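Local coordinates for protein transcriptional regulator, putative, Mar family (Thermotoga maritima, PDB 2ETH) that probably binds DNA as a dimeric transcriptional regulator of the MarR family, using a winged helix-turn-helix domain, at residues I39-L51 and N77-V89. Residues are numbered along the deposited sequence; the frame is centred on the assembly and turned at random.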
# COMPACT_ATOMS: atom_id res chain seq x y z
N ILE A 39 0.22 1.54 -12.60
CA ILE A 39 0.23 1.20 -11.19
C ILE A 39 -0.96 0.34 -10.76
O ILE A 39 -0.81 -0.58 -9.96
CB ILE A 39 0.34 2.48 -10.26
N SER A 40 -2.14 0.63 -11.30
CA SER A 40 -3.36 -0.04 -10.85
C SER A 40 -3.40 -1.49 -11.35
O SER A 40 -4.05 -2.32 -10.75
CB SER A 40 -4.60 0.72 -11.33
OG SER A 40 -4.78 0.55 -12.72
N ASP A 41 -2.71 -1.75 -12.45
CA ASP A 41 -2.59 -3.07 -13.03
C ASP A 41 -1.42 -3.94 -12.50
O ASP A 41 -1.38 -5.13 -12.76
CB ASP A 41 -2.45 -2.89 -14.53
CG ASP A 41 -2.49 -4.20 -15.27
OD1 ASP A 41 -3.39 -5.00 -14.97
OD2 ASP A 41 -1.63 -4.42 -16.13
N MSE A 42 -0.48 -3.34 -11.76
CA MSE A 42 0.65 -4.07 -11.18
C MSE A 42 0.24 -4.83 -9.94
O MSE A 42 -0.62 -4.36 -9.20
CB MSE A 42 1.78 -3.12 -10.75
CG MSE A 42 2.52 -2.48 -11.88
SE MSE A 42 3.98 -1.47 -11.23
CE MSE A 42 3.49 0.32 -11.80
N LYS A 43 0.90 -5.96 -9.69
CA LYS A 43 0.77 -6.67 -8.42
C LYS A 43 1.50 -5.93 -7.33
O LYS A 43 2.42 -5.12 -7.58
CB LYS A 43 1.29 -8.11 -8.49
CG LYS A 43 0.60 -9.00 -9.56
CD LYS A 43 1.37 -10.32 -9.74
CE LYS A 43 1.15 -10.97 -11.11
NZ LYS A 43 0.10 -12.04 -11.12
N THR A 44 1.09 -6.22 -6.11
CA THR A 44 1.59 -5.53 -4.93
C THR A 44 3.13 -5.63 -4.83
O THR A 44 3.79 -4.61 -4.67
CB THR A 44 0.88 -6.06 -3.64
OG1 THR A 44 1.14 -7.46 -3.47
CG2 THR A 44 -0.65 -5.86 -3.72
N THR A 45 3.71 -6.82 -4.98
CA THR A 45 5.15 -6.96 -4.78
C THR A 45 5.95 -6.45 -6.00
O THR A 45 7.09 -6.01 -5.86
CB THR A 45 5.57 -8.38 -4.34
OG1 THR A 45 5.26 -9.30 -5.36
CG2 THR A 45 4.82 -8.83 -3.05
N GLU A 46 5.34 -6.46 -7.18
CA GLU A 46 5.91 -5.79 -8.35
C GLU A 46 6.11 -4.32 -8.10
O GLU A 46 7.15 -3.75 -8.44
CB GLU A 46 4.97 -5.90 -9.58
CG GLU A 46 5.15 -7.08 -10.49
CD GLU A 46 3.95 -7.24 -11.44
OE1 GLU A 46 3.41 -6.19 -11.87
OE2 GLU A 46 3.55 -8.41 -11.73
N LEU A 47 5.05 -3.68 -7.60
CA LEU A 47 5.10 -2.23 -7.29
C LEU A 47 6.14 -1.92 -6.21
O LEU A 47 6.84 -0.95 -6.27
CB LEU A 47 3.73 -1.71 -6.85
CG LEU A 47 3.69 -0.21 -6.47
CD1 LEU A 47 4.18 0.69 -7.68
CD2 LEU A 47 2.27 0.16 -6.01
N TYR A 48 6.23 -2.78 -5.23
CA TYR A 48 7.15 -2.61 -4.12
C TYR A 48 8.60 -2.67 -4.61
O TYR A 48 9.44 -1.79 -4.27
CB TYR A 48 6.83 -3.72 -3.07
CG TYR A 48 7.39 -3.50 -1.69
CD1 TYR A 48 7.47 -2.22 -1.14
CD2 TYR A 48 7.86 -4.57 -0.94
CE1 TYR A 48 8.00 -2.01 0.14
CE2 TYR A 48 8.40 -4.35 0.37
CZ TYR A 48 8.45 -3.05 0.86
OH TYR A 48 8.97 -2.81 2.08
N ALA A 49 8.90 -3.66 -5.45
CA ALA A 49 10.25 -3.77 -6.04
C ALA A 49 10.55 -2.60 -7.01
O ALA A 49 11.67 -2.10 -7.04
CB ALA A 49 10.47 -5.11 -6.70
N PHE A 50 9.56 -2.18 -7.78
CA PHE A 50 9.72 -1.06 -8.72
C PHE A 50 10.07 0.21 -7.96
O PHE A 50 11.06 0.83 -8.26
CB PHE A 50 8.45 -0.84 -9.59
CG PHE A 50 8.53 0.39 -10.49
CD1 PHE A 50 9.36 0.40 -11.63
CD2 PHE A 50 7.80 1.55 -10.19
CE1 PHE A 50 9.44 1.54 -12.43
CE2 PHE A 50 7.88 2.68 -10.99
CZ PHE A 50 8.67 2.68 -12.12
N LEU A 51 9.29 0.56 -6.93
CA LEU A 51 9.57 1.77 -6.10
C LEU A 51 10.91 1.72 -5.37
O LEU A 51 11.64 2.73 -5.29
CB LEU A 51 8.46 2.03 -5.11
CG LEU A 51 7.11 2.46 -5.72
CD1 LEU A 51 6.01 2.40 -4.64
CD2 LEU A 51 7.24 3.87 -6.34
N ASN A 77 11.19 -13.55 -10.85
CA ASN A 77 9.84 -13.39 -11.36
C ASN A 77 9.28 -11.99 -11.25
O ASN A 77 8.70 -11.50 -12.19
CB ASN A 77 8.90 -14.29 -10.60
CG ASN A 77 9.04 -15.73 -10.98
OD1 ASN A 77 9.44 -16.06 -12.11
ND2 ASN A 77 8.71 -16.61 -10.05
N VAL A 78 9.40 -11.36 -10.10
CA VAL A 78 8.94 -9.99 -10.00
C VAL A 78 9.70 -9.16 -11.05
O VAL A 78 9.08 -8.42 -11.82
CB VAL A 78 9.13 -9.44 -8.59
CG1 VAL A 78 8.89 -7.93 -8.54
CG2 VAL A 78 8.23 -10.15 -7.64
N VAL A 79 11.01 -9.33 -11.16
CA VAL A 79 11.81 -8.51 -12.10
C VAL A 79 11.47 -8.88 -13.55
O VAL A 79 11.23 -7.98 -14.37
CB VAL A 79 13.34 -8.57 -11.82
CG1 VAL A 79 14.08 -7.73 -12.81
CG2 VAL A 79 13.67 -8.11 -10.42
N ASP A 80 11.38 -10.18 -13.87
CA ASP A 80 10.95 -10.58 -15.23
C ASP A 80 9.59 -9.94 -15.56
O ASP A 80 9.35 -9.48 -16.68
CB ASP A 80 10.84 -12.12 -15.43
CG ASP A 80 12.20 -12.80 -15.72
N SER A 81 8.70 -9.87 -14.59
CA SER A 81 7.40 -9.27 -14.86
C SER A 81 7.47 -7.77 -15.09
O SER A 81 6.86 -7.24 -15.97
CB SER A 81 6.40 -9.59 -13.77
OG SER A 81 5.58 -8.46 -13.65
N LEU A 82 8.25 -7.08 -14.27
CA LEU A 82 8.50 -5.65 -14.45
C LEU A 82 9.17 -5.39 -15.77
O LEU A 82 8.94 -4.40 -16.44
CB LEU A 82 9.40 -5.13 -13.31
CG LEU A 82 8.70 -4.95 -11.97
CD1 LEU A 82 9.71 -4.58 -10.89
CD2 LEU A 82 7.55 -3.86 -12.12
N GLU A 83 10.00 -6.32 -16.16
CA GLU A 83 10.68 -6.22 -17.46
C GLU A 83 9.76 -6.37 -18.64
O GLU A 83 9.92 -5.66 -19.62
CB GLU A 83 11.80 -7.23 -17.51
CG GLU A 83 12.76 -7.05 -18.63
CD GLU A 83 14.11 -7.72 -18.31
OE1 GLU A 83 14.22 -8.27 -17.16
OE2 GLU A 83 15.04 -7.67 -19.19
N LYS A 84 8.75 -7.23 -18.55
CA LYS A 84 7.85 -7.36 -19.67
C LYS A 84 6.80 -6.28 -19.74
O LYS A 84 6.27 -6.07 -20.82
CB LYS A 84 7.30 -8.78 -19.87
CG LYS A 84 6.48 -9.43 -18.80
CD LYS A 84 6.45 -10.97 -19.05
N ARG A 85 6.56 -5.53 -18.65
CA ARG A 85 5.79 -4.28 -18.73
C ARG A 85 6.66 -3.12 -19.22
O ARG A 85 6.17 -2.01 -19.43
CB ARG A 85 5.15 -3.87 -17.40
CG ARG A 85 4.60 -4.96 -16.56
CD ARG A 85 4.16 -4.44 -15.18
NE ARG A 85 2.70 -4.45 -15.10
CZ ARG A 85 1.96 -5.49 -14.71
NH1 ARG A 85 2.51 -6.62 -14.33
NH2 ARG A 85 0.65 -5.38 -14.71
N GLY A 86 7.96 -3.35 -19.40
CA GLY A 86 8.83 -2.36 -20.03
C GLY A 86 9.31 -1.28 -19.09
O GLY A 86 9.74 -0.21 -19.54
N LEU A 87 9.28 -1.57 -17.79
CA LEU A 87 9.60 -0.60 -16.74
C LEU A 87 11.05 -0.66 -16.24
O LEU A 87 11.58 0.34 -15.80
CB LEU A 87 8.64 -0.76 -15.53
CG LEU A 87 7.13 -0.58 -15.80
CD1 LEU A 87 6.36 -0.93 -14.54
CD2 LEU A 87 6.80 0.85 -16.26
N VAL A 88 11.67 -1.83 -16.28
CA VAL A 88 13.05 -2.03 -15.81
C VAL A 88 13.79 -3.01 -16.73
O VAL A 88 13.18 -3.71 -17.56
CB VAL A 88 13.13 -2.60 -14.38
CG1 VAL A 88 12.25 -1.80 -13.46
CG2 VAL A 88 12.76 -4.13 -14.40
N VAL A 89 15.10 -3.08 -16.54
CA VAL A 89 15.97 -3.89 -17.35
C VAL A 89 17.17 -4.22 -16.48
O VAL A 89 17.44 -3.50 -15.57
CB VAL A 89 16.33 -3.12 -18.67
CG1 VAL A 89 17.29 -1.97 -18.42
CG2 VAL A 89 16.86 -4.06 -19.67
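V78 lays its CG1 methyl over the backbone of E46, 3.7 Å from that residue's CA, and against the methyl of A49, where helix segments 44-51 and 77-84 of the winged helix-turn-helix domain cross at -82°. One turn on, both methyls of L82 sit by the carbonyl O of E46 and the CB of F50. The F50 ring, swung out with CG anti to the backbone N (chi1 175°), has V88 CG1 at its edge and L87 CB 3.9 Å from its CE1, tying the start of the wing strand into the core. L87 CD1 meets the selenium of M42 tip to tip. The polar side is gathered by the E46 carboxylate: OE1 forms a salt bridge with R85 NH1 (2.7 Å), lying over one face of the guanidinium with the two planes 43° apart, while S81 OG donates to OE2 at 2.8 Å from above the carboxylate plane. R85, bent at chi3, carries NH2 on to D41 OD2 in a salt bridge whose hydrogen bond is weak; D41 OD1 pairs with K43 of the second subunit. Swapping E46 for an alanine would probably leave S81 OG without this acceptor and R85 NH1 without its charge mate. The charged chain D41-R85-E46 thus links the helix crossing to the dimer interface.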